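Local structure of mandelate racemase / muconate lactonizing enzyme (Burkholderia pseudomallei, 2POD) at residues N287-V292 and W315-A320; E9-E14 and D387-L392; D151-F156 and K176-D181; A332-S337 and I372-G377. The protein is a member of the enolase superfamily whose own reaction is not established, although a lyase activity is generally assigned to its family. All blocks are in the same frame, centred on the assembly; numbering follows the deposited sequence.

Interaction 1. Residues N287-V292 and W315-A320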
loop_
_atom_site.group_PDB
_atom_site.type_symbol
_atom_site.label_atom_id
_atom_site.label_comp_id
_atom_site.label_asym_id
_atom_site.label_seq_id
_atom_site.Cartn_x
_atom_site.Cartn_y
_atom_site.Cartn_z
ATOM N N ASN B 287 -6.357 -9.076 7.216
ATOM C CA ASN B 287 -5.360 -9.476 8.219
ATOM C C ASN B 287 -5.735 -9.151 9.667
ATOM O O ASN B 287 -4.890 -8.788 10.481
ATOM C CB ASN B 287 -3.951 -8.976 7.860
ATOM C CG ASN B 287 -3.463 -9.515 6.521
ATOM O OD1 ASN B 287 -3.236 -10.719 6.365
ATOM N ND2 ASN B 287 -3.303 -8.623 5.545
ATOM N N ALA B 288 -7.014 -9.317 9.981
ATOM C CA ALA B 288 -7.577 -8.850 11.237
ATOM C C ALA B 288 -8.176 -9.981 12.068
ATOM O O ALA B 288 -8.253 -9.878 13.291
ATOM C CB ALA B 288 -8.619 -7.765 10.976
ATOM N N ALA B 289 -8.593 -11.061 11.417
ATOM C CA ALA B 289 -9.186 -12.186 12.133
ATOM C C ALA B 289 -8.114 -13.085 12.723
ATOM O O ALA B 289 -7.062 -13.305 12.111
ATOM C CB ALA B 289 -10.098 -12.972 11.234
ATOM N N GLY B 290 -8.387 -13.596 13.921
ATOM C CA GLY B 290 -7.570 -14.636 14.531
ATOM C C GLY B 290 -8.225 -16.003 14.454
ATOM O O GLY B 290 -7.551 -17.010 14.266
ATOM N N ILE B 291 -9.543 -16.045 14.612
ATOM C CA ILE B 291 -10.284 -17.294 14.504
ATOM C C ILE B 291 -11.346 -17.134 13.439
ATOM O O ILE B 291 -12.137 -16.194 13.477
ATOM C CB ILE B 291 -10.912 -17.754 15.862
ATOM C CG1 ILE B 291 -9.819 -18.030 16.901
ATOM C CG2 ILE B 291 -11.727 -19.053 15.685
ATOM C CD1 ILE B 291 -9.661 -16.948 17.918
ATOM N N VAL B 292 -11.338 -18.043 12.473
ATOM C CA VAL B 292 -12.353 -18.056 11.433
ATOM C C VAL B 292 -13.572 -18.822 11.930
ATOM O O VAL B 292 -13.530 -20.036 12.105
ATOM C CB VAL B 292 -11.795 -18.612 10.101
ATOM C CG1 VAL B 292 -12.915 -18.858 9.095
ATOM C CG2 VAL B 292 -10.779 -17.623 9.527
ATOM N N TRP B 315 -3.756 -19.369 6.060
ATOM C CA TRP B 315 -3.472 -18.114 6.752
ATOM C C TRP B 315 -3.121 -18.358 8.230
ATOM O O TRP B 315 -3.068 -17.412 9.031
ATOM C CB TRP B 315 -4.665 -17.166 6.642
ATOM C CG TRP B 315 -4.660 -16.260 5.424
ATOM C CD1 TRP B 315 -4.376 -14.921 5.397
ATOM C CD2 TRP B 315 -4.980 -16.626 4.078
ATOM N NE1 TRP B 315 -4.491 -14.437 4.114
ATOM C CE2 TRP B 315 -4.869 -15.460 3.287
ATOM C CE3 TRP B 315 -5.352 -17.829 3.461
ATOM C CZ2 TRP B 315 -5.109 -15.463 1.910
ATOM C CZ3 TRP B 315 -5.601 -17.831 2.097
ATOM C CH2 TRP B 315 -5.467 -16.655 1.333
ATOM N N HIS B 316 -2.889 -19.633 8.564
ATOM C CA HIS B 316 -2.478 -20.094 9.902
ATOM C C HIS B 316 -3.557 -19.856 10.944
ATOM O O HIS B 316 -3.260 -19.619 12.117
ATOM C CB HIS B 316 -1.137 -19.485 10.358
ATOM C CG HIS B 316 -0.016 -19.679 9.388
ATOM N ND1 HIS B 316 0.461 -18.659 8.594
ATOM C CD2 HIS B 316 0.730 -20.770 9.089
ATOM C CE1 HIS B 316 1.450 -19.111 7.846
ATOM N NE2 HIS B 316 1.631 -20.390 8.125
ATOM N N LEU B 317 -4.811 -19.917 10.502
ATOM C CA LEU B 317 -5.938 -19.626 11.375
ATOM C C LEU B 317 -6.751 -20.881 11.675
ATOM O O LEU B 317 -6.920 -21.732 10.799
ATOM C CB LEU B 317 -6.818 -18.507 10.797
ATOM C CG LEU B 317 -6.136 -17.170 10.511
ATOM C CD1 LEU B 317 -7.164 -16.128 10.158
ATOM C CD2 LEU B 317 -5.250 -16.692 11.661
ATOM N N PRO B 318 -7.230 -21.014 12.928
ATOM C CA PRO B 318 -8.178 -22.065 13.253
ATOM C C PRO B 318 -9.615 -21.732 12.909
ATOM O O PRO B 318 -10.035 -20.576 13.040
ATOM C CB PRO B 318 -8.014 -22.246 14.761
ATOM C CG PRO B 318 -7.467 -20.958 15.267
ATOM C CD PRO B 318 -6.872 -20.204 14.110
ATOM N N VAL B 319 -10.354 -22.751 12.471
ATOM C CA VAL B 319 -11.812 -22.684 12.368
ATOM C C VAL B 319 -12.510 -23.159 13.650
ATOM O O VAL B 319 -12.105 -24.154 14.261
ATOM C CB VAL B 319 -12.330 -23.422 11.093
ATOM C CG1 VAL B 319 -13.836 -23.669 11.140
ATOM C CG2 VAL B 319 -11.999 -22.605 9.867
ATOM N N ALA B 320 -13.533 -22.413 14.063
ATOM C CA ALA B 320 -14.467 -22.855 15.090
ATOM C C ALA B 320 -15.896 -22.816 14.542
ATOM O O ALA B 320 -16.481 -21.739 14.425
ATOM C CB ALA B 320 -14.346 -21.976 16.335
HETATM O O HOH W 1 -3.128 -11.897 3.487
#
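Val292 and Val319 pair as neighbours in parallel strands, and around them the contact is at its tightest. Val292 N donates to Pro318 O over 2.9 Å, and Val292 O takes the N-H of Ala320 over 3.1 Å. The same Val292 O also lies 3.2 Å from Val319 CA in a CA-H...O contact, so one oxygen is approached by two consecutive residues. Both valines lie on one face of the sheet, Val292 CG1 meeting Val319 CG2 at 3.9 Å, while Val292 CG2 turns to Leu317 CD1. Ile291 CG2, anti to its own backbone N, reaches Ala320 CB and Pro318 O. This is a beta-alpha-beta crossover of the C-terminal barrel: strand 289-294 is followed by helix 301-314, which packs on both valines, and then by strand 319-321. Before the strands pair, the chain turns a corner at Gly290 and Ile291, and no backbone bonds join the segments. There the two methyls of Leu317 come up against two carbonyl oxygens, CD1 3.4 Å from Ala289 O and CD2 3.5 Å from Gly290 O. The loose end lies farthest out, where Asn287 and Trp315 are joined by a water that donates to Asn287 OD1 (3.1 Å) and accepts from Trp315 NE1 (2.9 Å). Asn287, partly exposed, packs on Arg259 of a second subunit, and Trp315 meets Arg281 of a third in a cation-pi contact.

Interaction 2. Residues E9-E14 and D387-L392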
loop_
_atom_site.group_PDB
_atom_site.type_symbol
_atom_site.label_atom_id
_atom_site.label_comp_id
_atom_site.label_asym_id
_atom_site.label_seq_id
_atom_site.Cartn_x
_atom_site.Cartn_y
_atom_site.Cartn_z
ATOM N N GLU B 9 -38.836 -32.098 0.948
ATOM C CA GLU B 9 -39.817 -31.804 1.992
ATOM C C GLU B 9 -39.245 -30.792 2.967
ATOM O O GLU B 9 -38.146 -30.985 3.466
ATOM C CB GLU B 9 -40.143 -33.076 2.778
ATOM C CG GLU B 9 -41.232 -33.932 2.193
ATOM C CD GLU B 9 -41.773 -34.938 3.196
ATOM O OE1 GLU B 9 -42.917 -34.749 3.665
ATOM O OE2 GLU B 9 -41.052 -35.911 3.520
ATOM N N THR B 10 -39.997 -29.737 3.269
ATOM C CA THR B 10 -39.639 -28.858 4.387
ATOM C C THR B 10 -40.544 -29.057 5.597
ATOM O O THR B 10 -41.747 -29.283 5.459
ATOM C CB THR B 10 -39.627 -27.371 3.990
ATOM O OG1 THR B 10 -40.910 -27.005 3.470
ATOM C CG2 THR B 10 -38.546 -27.103 2.941
ATOM N N LEU B 11 -39.947 -28.981 6.782
ATOM C CA LEU B 11 -40.662 -29.199 8.024
ATOM C C LEU B 11 -40.451 -27.989 8.921
ATOM O O LEU B 11 -39.312 -27.669 9.279
ATOM C CB LEU B 11 -40.135 -30.453 8.741
ATOM C CG LEU B 11 -39.959 -31.863 8.149
ATOM C CD1 LEU B 11 -40.083 -32.849 9.292
ATOM C CD2 LEU B 11 -40.942 -32.240 7.048
ATOM N N ARG B 12 -41.544 -27.325 9.287
ATOM C CA ARG B 12 -41.491 -26.190 10.206
ATOM C C ARG B 12 -42.244 -26.463 11.512
ATOM O O ARG B 12 -43.471 -26.351 11.560
ATOM C CB ARG B 12 -42.061 -24.937 9.544
ATOM C CG ARG B 12 -41.169 -24.297 8.497
ATOM C CD ARG B 12 -41.598 -22.860 8.198
ATOM N NE ARG B 12 -42.864 -22.799 7.469
ATOM C CZ ARG B 12 -44.035 -22.466 8.009
ATOM N NH1 ARG B 12 -45.128 -22.445 7.260
ATOM N NH2 ARG B 12 -44.118 -22.155 9.295
ATOM N N PRO B 13 -41.512 -26.808 12.584
ATOM C CA PRO B 13 -42.196 -27.038 13.859
ATOM C C PRO B 13 -42.523 -25.728 14.568
ATOM O O PRO B 13 -41.630 -24.907 14.772
ATOM C CB PRO B 13 -41.184 -27.859 14.665
ATOM C CG PRO B 13 -39.841 -27.601 14.028
ATOM C CD PRO B 13 -40.049 -26.983 12.678
ATOM N N GLU B 14 -43.787 -25.521 14.933
ATOM C CA GLU B 14 -44.173 -24.245 15.554
ATOM C C GLU B 14 -43.728 -24.043 17.000
ATOM O O GLU B 14 -43.742 -22.916 17.503
ATOM C CB GLU B 14 -45.652 -23.895 15.361
ATOM C CG GLU B 14 -46.622 -25.051 15.395
ATOM C CD GLU B 14 -48.065 -24.582 15.339
ATOM O OE1 GLU B 14 -48.499 -24.085 14.273
ATOM O OE2 GLU B 14 -48.759 -24.704 16.370
ATOM N N ASP B 387 -41.702 -40.754 14.326
ATOM C CA ASP B 387 -43.021 -40.259 14.720
ATOM C C ASP B 387 -43.049 -38.746 15.008
ATOM O O ASP B 387 -43.827 -38.276 15.850
ATOM C CB ASP B 387 -43.557 -41.068 15.913
ATOM C CG ASP B 387 -42.673 -40.961 17.161
ATOM O OD1 ASP B 387 -43.185 -41.239 18.268
ATOM O OD2 ASP B 387 -41.477 -40.608 17.048
ATOM N N ILE B 388 -42.211 -37.991 14.293
ATOM C CA ILE B 388 -41.936 -36.582 14.610
ATOM C C ILE B 388 -43.150 -35.663 14.419
ATOM O O ILE B 388 -43.347 -34.715 15.185
ATOM C CB ILE B 388 -40.651 -36.044 13.874
ATOM C CG1 ILE B 388 -40.097 -34.778 14.537
ATOM C CG2 ILE B 388 -40.869 -35.868 12.365
ATOM C CD1 ILE B 388 -39.542 -35.001 15.921
ATOM N N ARG B 389 -43.982 -35.987 13.429
ATOM C CA ARG B 389 -45.191 -35.221 13.116
ATOM C C ARG B 389 -46.285 -35.361 14.184
ATOM O O ARG B 389 -47.262 -34.612 14.172
ATOM C CB ARG B 389 -45.736 -35.623 11.740
ATOM C CG ARG B 389 -44.786 -35.347 10.579
ATOM C CD ARG B 389 -45.342 -35.905 9.273
ATOM N NE ARG B 389 -44.737 -35.295 8.088
ATOM C CZ ARG B 389 -43.616 -35.715 7.498
ATOM N NH1 ARG B 389 -43.164 -35.087 6.424
ATOM N NH2 ARG B 389 -42.939 -36.755 7.976
ATOM N N GLU B 390 -46.103 -36.311 15.102
ATOM C CA GLU B 390 -47.074 -36.601 16.161
ATOM C C GLU B 390 -46.726 -35.908 17.477
ATOM O O GLU B 390 -47.602 -35.332 18.123
ATOM C CB GLU B 390 -47.212 -38.114 16.373
ATOM C CG GLU B 390 -48.175 -38.805 15.408
ATOM C CD GLU B 390 -47.668 -38.835 13.970
ATOM O OE1 GLU B 390 -46.674 -39.542 13.696
ATOM O OE2 GLU B 390 -48.264 -38.142 13.118
ATOM N N ARG B 391 -45.451 -35.963 17.864
ATOM C CA ARG B 391 -44.954 -35.267 19.060
ATOM C C ARG B 391 -44.984 -33.747 18.889
ATOM O O ARG B 391 -45.223 -33.006 19.848
ATOM C CB ARG B 391 -43.528 -35.711 19.403
ATOM C CG ARG B 391 -43.242 -37.184 19.187
ATOM C CD ARG B 391 -41.805 -37.401 18.746
ATOM N NE ARG B 391 -40.908 -37.593 19.882
ATOM C CZ ARG B 391 -40.476 -38.775 20.315
ATOM N NH1 ARG B 391 -39.661 -38.837 21.359
ATOM N NH2 ARG B 391 -40.851 -39.895 19.711
ATOM N N LEU B 392 -44.739 -33.295 17.661
ATOM C CA LEU B 392 -44.598 -31.875 17.359
ATOM C C LEU B 392 -45.630 -31.460 16.323
ATOM O O LEU B 392 -45.940 -32.222 15.404
ATOM C CB LEU B 392 -43.191 -31.597 16.821
ATOM C CG LEU B 392 -42.075 -31.103 17.747
ATOM C CD1 LEU B 392 -41.775 -32.041 18.920
ATOM C CD2 LEU B 392 -40.822 -30.846 16.934
#
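Glu9 and Arg389 cross at about a right angle, yet their carboxylate and guanidinium planes are nearly parallel (13° apart) but stepped, Arg389 NH1 lying well off the carboxylate plane. Glu9 OE1 sits at the edge of the guanidinium, 2.8 Å from Arg389 NH1, in a salt bridge. The arginine chain is extended from CG to NE, which carries its head group from the helix across to the strand; Glu9 OE2 is taken by His25 on the adjacent strand 19-26. Leu11 also lies crosswise to Arg389, its CD2 coming obliquely to NH1 at 3.7 Å, while its CD1 turns to Ile388 CG2 at 4.4 Å. Glu9 and Leu11 lie on strand 5-13 of the antiparallel sheet of the N-terminal domain, which runs between 19-26 and the C-terminal strand 394-400. The short helix 388-391 leads into that last strand. Glu9, Leu11 and Pro13, alternate residues of the strand, all direct their side chains toward the helix. At the far end Pro13 CB touches Leu392 CD2 at 3.8 Å, just where the chain leaves the helix. Within the helical segment, Arg391 NH2 bridges to Asp387 OD2 over 2.8 Å on the syn side of the carboxylate.

Interaction 3. Residues D151-F156 and K176-D181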
loop_
_atom_site.group_PDB
_atom_site.type_symbol
_atom_site.label_atom_id
_atom_site.label_comp_id
_atom_site.label_asym_id
_atom_site.label_seq_id
_atom_site.Cartn_x
_atom_site.Cartn_y
_atom_site.Cartn_z
ATOM N N ASP B 151 -29.730 -23.028 33.604
ATOM C CA ASP B 151 -30.253 -21.668 33.515
ATOM C C ASP B 151 -29.126 -20.689 33.153
ATOM O O ASP B 151 -28.862 -19.731 33.879
ATOM C CB ASP B 151 -30.898 -21.296 34.860
ATOM C CG ASP B 151 -31.807 -20.082 34.770
ATOM O OD1 ASP B 151 -32.478 -19.896 33.731
ATOM O OD2 ASP B 151 -31.845 -19.311 35.753
ATOM N N ASP B 152 -28.471 -20.936 32.019
ATOM C CA ASP B 152 -27.076 -20.528 31.818
ATOM C C ASP B 152 -26.899 -19.062 31.411
ATOM O O ASP B 152 -25.860 -18.467 31.689
ATOM C CB ASP B 152 -26.371 -21.460 30.826
ATOM C CG ASP B 152 -26.034 -22.820 31.425
ATOM O OD1 ASP B 152 -26.143 -22.990 32.660
ATOM O OD2 ASP B 152 -25.656 -23.728 30.655
ATOM N N LEU B 153 -27.911 -18.493 30.755
ATOM C CA LEU B 153 -27.977 -17.051 30.506
ATOM C C LEU B 153 -28.089 -16.246 31.795
ATOM O O LEU B 153 -27.312 -15.316 32.016
ATOM C CB LEU B 153 -29.127 -16.705 29.555
ATOM C CG LEU B 153 -29.414 -15.215 29.323
ATOM C CD1 LEU B 153 -28.497 -14.619 28.259
ATOM C CD2 LEU B 153 -30.879 -14.985 28.977
ATOM N N ASN B 154 -29.053 -16.611 32.640
ATOM C CA ASN B 154 -29.236 -15.955 33.932
ATOM C C ASN B 154 -28.080 -16.216 34.881
ATOM O O ASN B 154 -27.709 -15.341 35.664
ATOM C CB ASN B 154 -30.562 -16.369 34.578
ATOM C CG ASN B 154 -31.741 -15.562 34.061
ATOM O OD1 ASN B 154 -31.797 -14.339 34.225
ATOM N ND2 ASN B 154 -32.693 -16.247 33.431
ATOM N N ALA B 155 -27.511 -17.417 34.792
ATOM C CA ALA B 155 -26.300 -17.766 35.525
ATOM C C ALA B 155 -25.120 -16.822 35.244
ATOM O O ALA B 155 -24.537 -16.299 36.190
ATOM C CB ALA B 155 -25.918 -19.223 35.295
ATOM N N PHE B 156 -24.788 -16.575 33.973
ATOM C CA PHE B 156 -23.693 -15.637 33.668
ATOM C C PHE B 156 -23.948 -14.167 34.002
ATOM O O PHE B 156 -23.010 -13.422 34.305
ATOM C CB PHE B 156 -23.027 -15.862 32.290
ATOM C CG PHE B 156 -23.662 -15.116 31.123
ATOM C CD1 PHE B 156 -24.327 -15.822 30.125
ATOM C CD2 PHE B 156 -23.515 -13.737 30.970
ATOM C CE1 PHE B 156 -24.883 -15.169 29.026
ATOM C CE2 PHE B 156 -24.078 -13.067 29.879
ATOM C CZ PHE B 156 -24.759 -13.786 28.903
ATOM N N LYS B 176 -18.626 -19.302 26.416
ATOM C CA LYS B 176 -18.958 -18.050 25.749
ATOM C C LYS B 176 -20.088 -17.293 26.437
ATOM O O LYS B 176 -21.168 -17.838 26.673
ATOM C CB LYS B 176 -19.320 -18.293 24.288
ATOM C CG LYS B 176 -19.359 -17.024 23.452
ATOM C CD LYS B 176 -19.183 -17.337 21.990
ATOM C CE LYS B 176 -20.505 -17.718 21.361
ATOM N NZ LYS B 176 -20.318 -18.214 19.969
ATOM N N ILE B 177 -19.831 -16.027 26.750
ATOM C CA ILE B 177 -20.837 -15.157 27.353
ATOM C C ILE B 177 -21.037 -13.869 26.538
ATOM O O ILE B 177 -20.220 -13.549 25.676
ATOM C CB ILE B 177 -20.493 -14.838 28.824
ATOM C CG1 ILE B 177 -19.152 -14.102 28.915
ATOM C CG2 ILE B 177 -20.447 -16.135 29.646
ATOM C CD1 ILE B 177 -18.904 -13.449 30.248
ATOM N N TRP B 178 -22.124 -13.144 26.804
ATOM C CA TRP B 178 -22.388 -11.890 26.101
ATOM C C TRP B 178 -22.949 -10.723 26.932
ATOM O O TRP B 178 -23.991 -10.168 26.578
ATOM C CB TRP B 178 -23.239 -12.134 24.849
ATOM C CG TRP B 178 -24.488 -12.925 25.077
ATOM C CD1 TRP B 178 -25.745 -12.432 25.298
ATOM C CD2 TRP B 178 -24.610 -14.354 25.098
ATOM N NE1 TRP B 178 -26.638 -13.465 25.460
ATOM C CE2 TRP B 178 -25.968 -14.654 25.344
ATOM C CE3 TRP B 178 -23.704 -15.410 24.936
ATOM C CZ2 TRP B 178 -26.440 -15.963 25.425
ATOM C CZ3 TRP B 178 -24.171 -16.704 25.027
ATOM C CH2 TRP B 178 -25.529 -16.971 25.257
ATOM N N PRO B 179 -22.234 -10.302 28.002
ATOM C CA PRO B 179 -22.806 -9.334 28.950
ATOM C C PRO B 179 -22.881 -7.856 28.499
ATOM O O PRO B 179 -23.437 -7.033 29.227
ATOM C CB PRO B 179 -21.892 -9.466 30.166
ATOM C CG PRO B 179 -20.584 -9.867 29.604
ATOM C CD PRO B 179 -20.864 -10.694 28.389
ATOM N N PHE B 180 -22.334 -7.524 27.328
ATOM C CA PHE B 180 -22.343 -6.140 26.831
ATOM C C PHE B 180 -23.586 -5.838 25.997
ATOM O O PHE B 180 -23.886 -4.679 25.717
ATOM C CB PHE B 180 -21.074 -5.829 26.025
ATOM C CG PHE B 180 -19.795 -6.018 26.801
ATOM C CD1 PHE B 180 -19.117 -7.229 26.760
ATOM C CD2 PHE B 180 -19.281 -4.987 27.573
ATOM C CE1 PHE B 180 -17.947 -7.411 27.470
ATOM C CE2 PHE B 180 -18.114 -5.160 28.301
ATOM C CZ PHE B 180 -17.443 -6.371 28.246
ATOM N N ASP B 181 -24.308 -6.894 25.629
ATOM C CA ASP B 181 -25.561 -6.815 24.868
ATOM C C ASP B 181 -26.647 -5.796 25.274
ATOM O O ASP B 181 -27.165 -5.099 24.393
ATOM C CB ASP B 181 -26.168 -8.208 24.685
ATOM C CG ASP B 181 -25.388 -9.062 23.707
ATOM O OD1 ASP B 181 -24.147 -8.904 23.613
ATOM O OD2 ASP B 181 -26.025 -9.894 23.024
#
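Phe156 pushes the edge of its ring against the face of Trp178 in a T-shaped pair, the centroid of the phenyl 5.0 Å from that of the five-membered ring and the planes at 70°. Phe156 CZ leads, 3.9 Å from Trp178 CD2 and also 3.4 Å from the backbone N of Trp178. The first torsion of Phe156 (chi1 89°) sets CG between its own backbone N and carbonyl carbon, on the side of the strand. One face of the phenyl ring carries Ile177: CB stands over its centre, 3.9 Å from the centroid and 13° off the normal, a CH-pi contact, and CG2 rests on Phe156 CG at 3.7 Å. The opposite face has Leu153 O above it, toward the rim, one helical turn earlier. Leu153 itself crosses the indole at about a right angle, its CD1 touching Trp178 NE1 (3.6 Å) and CZ2. Pro179 CB lies 4.2 Å from Phe156 CE2. In the next shell, a second edge-to-face pairing, with His222, and packing on Glu220 hold the indole, whose side chain is about 7 Å from the sodium ion bound by Glu220, Glu246 and Glu272. The side chain of Lys176 leaves the backbone on the other side, and its NZ forms a salt bridge with Glu246 OE1. The contact thus seats helix 152-158 against the end of strand 174-177, which lies between strands 117-122 and 216-220 in the barrel; Leu163 of helix 160-170 packs on Phe156, and Thr122 on Trp178.

Interaction 4. Residues A332-S337 and I372-G377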
loop_
_atom_site.group_PDB
_atom_site.type_symbol
_atom_site.label_atom_id
_atom_site.label_comp_id
_atom_site.label_asym_id
_atom_site.label_seq_id
_atom_site.Cartn_x
_atom_site.Cartn_y
_atom_site.Cartn_z
ATOM N N ALA B 332 -23.534 -32.059 12.003
ATOM C CA ALA B 332 -22.793 -31.750 10.782
ATOM C C ALA B 332 -21.530 -30.920 11.032
ATOM O O ALA B 332 -20.503 -31.145 10.390
ATOM C CB ALA B 332 -23.705 -31.052 9.773
ATOM N N SER B 333 -21.605 -29.980 11.973
ATOM C CA SER B 333 -20.447 -29.180 12.367
ATOM C C SER B 333 -19.396 -30.042 13.035
ATOM O O SER B 333 -18.197 -29.805 12.858
ATOM C CB SER B 333 -20.839 -28.051 13.326
ATOM O OG SER B 333 -21.935 -27.305 12.843
ATOM N N THR B 334 -19.849 -31.022 13.813
ATOM C CA THR B 334 -18.948 -31.914 14.548
ATOM C C THR B 334 -18.202 -32.833 13.583
ATOM O O THR B 334 -17.005 -33.058 13.743
ATOM C CB THR B 334 -19.696 -32.716 15.641
ATOM O OG1 THR B 334 -20.290 -31.805 16.577
ATOM C CG2 THR B 334 -18.750 -33.635 16.393
ATOM N N HIS B 335 -18.910 -33.314 12.563
ATOM C CA HIS B 335 -18.288 -33.906 11.384
ATOM C C HIS B 335 -17.177 -33.029 10.782
ATOM O O HIS B 335 -16.071 -33.520 10.550
ATOM C CB HIS B 335 -19.343 -34.256 10.332
ATOM C CG HIS B 335 -20.087 -35.529 10.612
ATOM N ND1 HIS B 335 -19.579 -36.774 10.304
ATOM C CD2 HIS B 335 -21.311 -35.748 11.150
ATOM C CE1 HIS B 335 -20.453 -37.704 10.648
ATOM N NE2 HIS B 335 -21.509 -37.108 11.172
ATOM N N LEU B 336 -17.462 -31.742 10.565
ATOM C CA LEU B 336 -16.456 -30.791 10.055
ATOM C C LEU B 336 -15.289 -30.607 11.028
ATOM O O LEU B 336 -14.124 -30.597 10.625
ATOM C CB LEU B 336 -17.095 -29.431 9.690
ATOM C CG LEU B 336 -16.164 -28.250 9.348
ATOM C CD1 LEU B 336 -15.485 -28.459 7.999
ATOM C CD2 LEU B 336 -16.880 -26.897 9.388
ATOM N N SER B 337 -15.613 -30.494 12.310
ATOM C CA SER B 337 -14.625 -30.306 13.357
ATOM C C SER B 337 -13.722 -31.512 13.564
ATOM O O SER B 337 -12.615 -31.379 14.102
ATOM C CB SER B 337 -15.321 -29.973 14.667
ATOM O OG SER B 337 -15.891 -28.687 14.596
ATOM N N ILE B 372 -16.418 -33.502 22.437
ATOM C CA ILE B 372 -17.613 -33.865 21.671
ATOM C C ILE B 372 -17.216 -34.698 20.439
ATOM O O ILE B 372 -16.132 -34.511 19.875
ATOM C CB ILE B 372 -18.481 -32.596 21.316
ATOM C CG1 ILE B 372 -19.832 -32.970 20.694
ATOM C CG2 ILE B 372 -17.719 -31.600 20.433
ATOM C CD1 ILE B 372 -20.771 -31.791 20.461
ATOM N N THR B 373 -18.076 -35.639 20.054
ATOM C CA THR B 373 -17.847 -36.493 18.885
ATOM C C THR B 373 -19.164 -36.774 18.160
ATOM O O THR B 373 -20.215 -36.379 18.636
ATOM C CB THR B 373 -17.129 -37.812 19.272
ATOM O OG1 THR B 373 -16.767 -38.533 18.085
ATOM C CG2 THR B 373 -18.014 -38.691 20.165
ATOM N N VAL B 374 -19.106 -37.434 17.006
ATOM C CA VAL B 374 -20.310 -37.701 16.203
ATOM C C VAL B 374 -21.091 -38.921 16.722
ATOM O O VAL B 374 -20.507 -39.794 17.370
ATOM C CB VAL B 374 -19.979 -37.885 14.687
ATOM C CG1 VAL B 374 -19.502 -36.581 14.077
ATOM C CG2 VAL B 374 -18.954 -38.987 14.466
ATOM N N PRO B 375 -22.410 -38.990 16.433
ATOM C CA PRO B 375 -23.090 -40.294 16.419
ATOM C C PRO B 375 -22.546 -41.217 15.327
ATOM O O PRO B 375 -22.205 -40.747 14.238
ATOM C CB PRO B 375 -24.546 -39.930 16.112
ATOM C CG PRO B 375 -24.475 -38.593 15.443
ATOM C CD PRO B 375 -23.342 -37.890 16.124
ATOM N N ASP B 376 -22.470 -42.512 15.633
ATOM C CA ASP B 376 -22.016 -43.530 14.683
ATOM C C ASP B 376 -22.945 -43.673 13.479
ATOM O O ASP B 376 -24.163 -43.524 13.591
ATOM C CB ASP B 376 -21.869 -44.891 15.379
ATOM C CG ASP B 376 -20.440 -45.178 15.812
ATOM O OD1 ASP B 376 -19.786 -46.026 15.167
ATOM O OD2 ASP B 376 -19.972 -44.560 16.797
ATOM N N GLY B 377 -22.353 -43.964 12.329
ATOM C CA GLY B 377 -23.103 -44.424 11.176
ATOM C C GLY B 377 -22.938 -43.523 9.972
ATOM O O GLY B 377 -22.384 -42.426 10.089
#
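Thr334, Val374 and His335 have the most surface buried in this contact, and Val374 CG1 touches both of the other two. That methyl stands over the centre of the His335 imidazole, 3.5 Å from the centroid and only 7° off the ring normal, a CH-pi contact with near-even distances to the five ring atoms, CD2 being nearest at 3.5 Å. It reaches the ring because CG1 is anti to the carbonyl carbon of Val374 (chi1 -68°), and the valine comes in at about a right angle to the histidine. The imidazole is fixed from outside the two segments: His335 NE2 hydrogen-bonds with Leu380 O, and ND1 with the backbone N of Tyr106. Thr334 and Val374 run antiparallel alongside each other. Thr334 CG2 lies 3.8 Å from Val374 CG1 and 3.6 Å from Thr373 C, so the methyl touches the strand's backbone as well as its side chain. On the other branch, Thr334 OG1 meets Ile372 CD1 at 3.9 Å while hydrogen-bonding to Leu330 O, one turn back in its own helix. One side of helix 327-339 of the barrel domain thus packs against strand 371-373 and the residues after it. No hydrogen bond or salt bridge crosses between the segments, so the join depends on shape and dispersion, with the outside bonds of His335 holding the ring on which the methyl rests.

How the interactions relate
Interactions 1, 3 and 4 all reach the large mixed sheet of the barrel domain, and along the chain they follow in the order 3, 1, 4. Interaction 1 closes just before interaction 4 opens, since helix 327-339 follows strand 319-321; their nearest atoms are about 5 Å apart, their centres about 22 Å. Interaction 3 lies about 25 Å from interaction 1 and about 26 Å from interaction 4, centre to centre. Interaction 2 joins the other, antiparallel sheet to helix 388-391, about 38 Å between centres from interaction 1 and across the chain's centre. Its segments, 9-14 and 387-392, enclose the other three in sequence, so the C-terminal end returns past the barrel to the N-terminal sheet and ties both ends into one domain.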